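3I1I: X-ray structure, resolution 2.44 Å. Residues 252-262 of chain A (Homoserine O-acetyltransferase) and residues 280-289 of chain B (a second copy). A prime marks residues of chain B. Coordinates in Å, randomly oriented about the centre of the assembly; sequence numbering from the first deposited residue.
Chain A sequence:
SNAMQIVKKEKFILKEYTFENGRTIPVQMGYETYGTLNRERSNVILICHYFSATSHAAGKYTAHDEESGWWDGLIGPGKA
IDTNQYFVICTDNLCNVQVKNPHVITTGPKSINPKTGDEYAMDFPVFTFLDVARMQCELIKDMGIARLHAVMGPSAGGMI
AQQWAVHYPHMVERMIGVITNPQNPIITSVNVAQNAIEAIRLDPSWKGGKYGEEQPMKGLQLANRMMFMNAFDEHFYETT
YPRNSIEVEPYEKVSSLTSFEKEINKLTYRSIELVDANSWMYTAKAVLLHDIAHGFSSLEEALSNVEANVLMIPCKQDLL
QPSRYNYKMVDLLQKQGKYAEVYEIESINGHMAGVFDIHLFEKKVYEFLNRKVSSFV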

# COMPACT_ATOMS: atom_id res chain seq x y z
N GLU A 252 -18.43 14.34 -1.85
CA GLU A 252 -19.20 14.82 -0.72
C GLU A 252 -18.69 14.31 0.61
O GLU A 252 -18.84 14.98 1.60
CB GLU A 252 -20.68 14.47 -0.93
CG GLU A 252 -21.28 15.31 -2.08
CD GLU A 252 -22.75 15.01 -2.38
OE1 GLU A 252 -23.38 14.15 -1.71
OE2 GLU A 252 -23.29 15.66 -3.31
N LYS A 253 -18.07 13.14 0.63
CA LYS A 253 -17.52 12.58 1.86
C LYS A 253 -16.22 11.89 1.56
O LYS A 253 -16.04 11.28 0.48
CB LYS A 253 -18.48 11.55 2.46
CG LYS A 253 -19.89 12.08 2.75
CD LYS A 253 -20.55 11.18 3.77
CE LYS A 253 -22.02 11.49 3.93
NZ LYS A 253 -22.82 10.86 2.82
N VAL A 254 -15.29 11.96 2.50
CA VAL A 254 -14.02 11.31 2.27
C VAL A 254 -14.30 9.85 1.94
O VAL A 254 -13.69 9.31 1.02
CB VAL A 254 -13.07 11.45 3.43
CG1 VAL A 254 -11.80 10.60 3.19
CG2 VAL A 254 -12.70 12.93 3.60
N SER A 255 -15.26 9.24 2.63
CA SER A 255 -15.48 7.79 2.54
C SER A 255 -16.36 7.34 1.38
O SER A 255 -16.53 6.16 1.16
CB SER A 255 -16.03 7.25 3.87
OG SER A 255 -17.20 7.97 4.22
N SER A 256 -16.89 8.25 0.59
CA SER A 256 -17.64 7.80 -0.57
C SER A 256 -16.73 7.38 -1.71
O SER A 256 -15.95 8.16 -2.22
CB SER A 256 -18.60 8.88 -1.02
OG SER A 256 -19.66 9.00 -0.08
N LEU A 257 -16.86 6.13 -2.14
CA LEU A 257 -15.98 5.61 -3.18
C LEU A 257 -16.46 6.02 -4.57
O LEU A 257 -17.67 6.16 -4.82
CB LEU A 257 -15.91 4.10 -3.09
CG LEU A 257 -15.46 3.54 -1.73
CD1 LEU A 257 -15.68 2.03 -1.71
CD2 LEU A 257 -13.97 3.87 -1.44
N THR A 258 -15.51 6.24 -5.46
CA THR A 258 -15.78 6.39 -6.89
C THR A 258 -16.21 5.05 -7.45
O THR A 258 -16.06 3.99 -6.81
CB THR A 258 -14.52 6.88 -7.69
OG1 THR A 258 -13.47 5.90 -7.60
CG2 THR A 258 -14.06 8.24 -7.22
N SER A 259 -16.72 5.06 -8.66
CA SER A 259 -17.19 3.81 -9.25
C SER A 259 -16.01 2.93 -9.60
O SER A 259 -16.12 1.72 -9.52
CB SER A 259 -18.04 4.08 -10.48
OG SER A 259 -17.30 4.78 -11.46
N PHE A 260 -14.88 3.52 -10.00
CA PHE A 260 -13.71 2.66 -10.25
C PHE A 260 -13.22 2.01 -8.97
O PHE A 260 -12.89 0.82 -9.00
CB PHE A 260 -12.58 3.33 -11.06
CG PHE A 260 -11.98 4.54 -10.42
CD1 PHE A 260 -10.96 4.42 -9.51
CD2 PHE A 260 -12.41 5.83 -10.78
CE1 PHE A 260 -10.38 5.58 -8.91
CE2 PHE A 260 -11.87 6.99 -10.19
CZ PHE A 260 -10.83 6.86 -9.26
N GLU A 261 -13.27 2.73 -7.84
CA GLU A 261 -12.87 2.13 -6.57
C GLU A 261 -13.77 0.95 -6.21
O GLU A 261 -13.28 -0.08 -5.71
CB GLU A 261 -12.86 3.15 -5.45
CG GLU A 261 -11.67 4.11 -5.45
CD GLU A 261 -11.82 5.23 -4.42
OE1 GLU A 261 -12.71 6.10 -4.59
OE2 GLU A 261 -11.04 5.22 -3.45
N LYS A 262 -15.08 1.11 -6.46
CA LYS A 262 -16.06 0.04 -6.23
C LYS A 262 -15.80 -1.20 -7.09
O LYS A 262 -15.78 -2.31 -6.56
CB LYS A 262 -17.47 0.52 -6.51
CG LYS A 262 -18.05 1.34 -5.38
CD LYS A 262 -19.37 1.97 -5.73
CE LYS A 262 -19.78 2.93 -4.62
NZ LYS A 262 -21.00 3.74 -5.02
N TRP B 280 -3.15 14.57 5.19
CA TRP B 280 -2.67 13.72 4.12
C TRP B 280 -3.84 13.02 3.44
O TRP B 280 -3.90 13.01 2.24
CB TRP B 280 -1.68 12.67 4.67
CG TRP B 280 -1.01 11.92 3.58
CD1 TRP B 280 -1.54 10.91 2.80
CD2 TRP B 280 0.31 12.13 3.13
NE1 TRP B 280 -0.61 10.49 1.88
CE2 TRP B 280 0.54 11.22 2.07
CE3 TRP B 280 1.34 12.98 3.52
CZ2 TRP B 280 1.75 11.15 1.39
CZ3 TRP B 280 2.55 12.94 2.84
CH2 TRP B 280 2.75 12.01 1.79
N MSE B 281 -4.78 12.48 4.21
CA MSE B 281 -5.94 11.82 3.62
C MSE B 281 -6.74 12.78 2.71
O MSE B 281 -7.10 12.39 1.59
CB MSE B 281 -6.93 11.28 4.66
CG MSE B 281 -6.45 10.19 5.59
SE MSE B 281 -8.00 9.62 6.73
CE MSE B 281 -9.43 10.16 5.65
N TYR B 282 -7.07 13.97 3.21
CA TYR B 282 -7.91 14.93 2.45
C TYR B 282 -7.24 15.33 1.15
O TYR B 282 -7.91 15.40 0.10
CB TYR B 282 -8.25 16.17 3.26
CG TYR B 282 -9.47 15.99 4.11
CD1 TYR B 282 -9.38 15.41 5.35
CD2 TYR B 282 -10.73 16.40 3.67
CE1 TYR B 282 -10.50 15.23 6.14
CE2 TYR B 282 -11.85 16.23 4.47
CZ TYR B 282 -11.71 15.64 5.70
OH TYR B 282 -12.78 15.43 6.53
N THR B 283 -5.92 15.52 1.21
CA THR B 283 -5.14 15.91 0.03
C THR B 283 -5.08 14.71 -0.93
O THR B 283 -5.28 14.90 -2.13
CB THR B 283 -3.73 16.37 0.43
OG1 THR B 283 -3.87 17.43 1.36
CG2 THR B 283 -2.91 16.87 -0.78
N ALA B 284 -4.86 13.49 -0.41
CA ALA B 284 -4.94 12.28 -1.26
C ALA B 284 -6.33 12.17 -1.91
O ALA B 284 -6.45 11.86 -3.11
CB ALA B 284 -4.58 10.99 -0.49
N LYS B 285 -7.37 12.49 -1.15
CA LYS B 285 -8.73 12.51 -1.69
C LYS B 285 -8.90 13.53 -2.84
O LYS B 285 -9.49 13.23 -3.88
CB LYS B 285 -9.73 12.80 -0.58
CG LYS B 285 -11.20 12.77 -1.03
CD LYS B 285 -11.77 11.34 -1.21
CE LYS B 285 -13.23 11.45 -1.64
NZ LYS B 285 -14.14 10.28 -1.38
N ALA B 286 -8.33 14.71 -2.67
CA ALA B 286 -8.34 15.72 -3.72
C ALA B 286 -7.66 15.18 -4.97
O ALA B 286 -8.12 15.43 -6.11
CB ALA B 286 -7.63 17.04 -3.23
N VAL B 287 -6.54 14.48 -4.78
CA VAL B 287 -5.79 14.02 -5.94
C VAL B 287 -6.64 12.97 -6.65
O VAL B 287 -6.75 12.98 -7.88
CB VAL B 287 -4.42 13.40 -5.56
CG1 VAL B 287 -3.89 12.52 -6.73
CG2 VAL B 287 -3.41 14.52 -5.11
N LEU B 288 -7.21 12.06 -5.90
CA LEU B 288 -8.00 10.98 -6.48
C LEU B 288 -9.29 11.49 -7.19
O LEU B 288 -9.72 10.91 -8.18
CB LEU B 288 -8.31 9.97 -5.39
CG LEU B 288 -9.42 8.96 -5.31
CD1 LEU B 288 -9.18 8.30 -3.95
CD2 LEU B 288 -10.80 9.59 -5.37
N LEU B 289 -9.85 12.58 -6.67
CA LEU B 289 -10.99 13.23 -7.30
C LEU B 289 -10.62 14.10 -8.50
O LEU B 289 -11.54 14.54 -9.19
CB LEU B 289 -11.71 14.13 -6.29
CG LEU B 289 -12.51 13.41 -5.20
CD1 LEU B 289 -12.99 14.42 -4.18
CD2 LEU B 289 -13.64 12.56 -5.81
O HOH W 1 -13.11 8.29 -2.97

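A loop of chain A, turning into a helix at Ser259, lies against one side of a chain B helix, and together they bury 420 Å². The CA atoms of Val254 and Lys285′ approach to 6.7 Å, and these two residues, with Leu288′, cover the most surface.

Lys285′ supplies the polar link. Its amine enters a type I turn running from Lys253 to Ser256, where carbonyl oxygens converge: NZ donates to Lys253 O at 2.8 Å and to Val254 O at 2.6 Å, placing a positive charge against backbone dipoles. Lys253 O also accepts from Ser256 N (3.1 Å), so one carbonyl both closes the turn and binds the lysine. Water 1 extends the network, accepting from Lys285′ NZ (2.7 Å) and donating to Glu261 OE1 (2.8 Å).

Val254, its CA-to-CB bond directed toward the helix, makes the apolar contact. CG1 meets CE of selenomethionine Met281′ at 3.4 Å, while CG2 lies 3.8 Å from the Tyr282′ ring centroid, 25° off the normal, a CH-pi contact over the face.

Leu288′ packs about one helical turn beyond Lys285′, its CD2 4.0 Å from Thr258 CG2 and its CD1 3.6 Å from Glu261 OE2. Thr258 caps its helix, OG1 accepting from Glu261 N (3.2 Å), while Glu261 OE1 accepts from Thr258 N (2.9 Å).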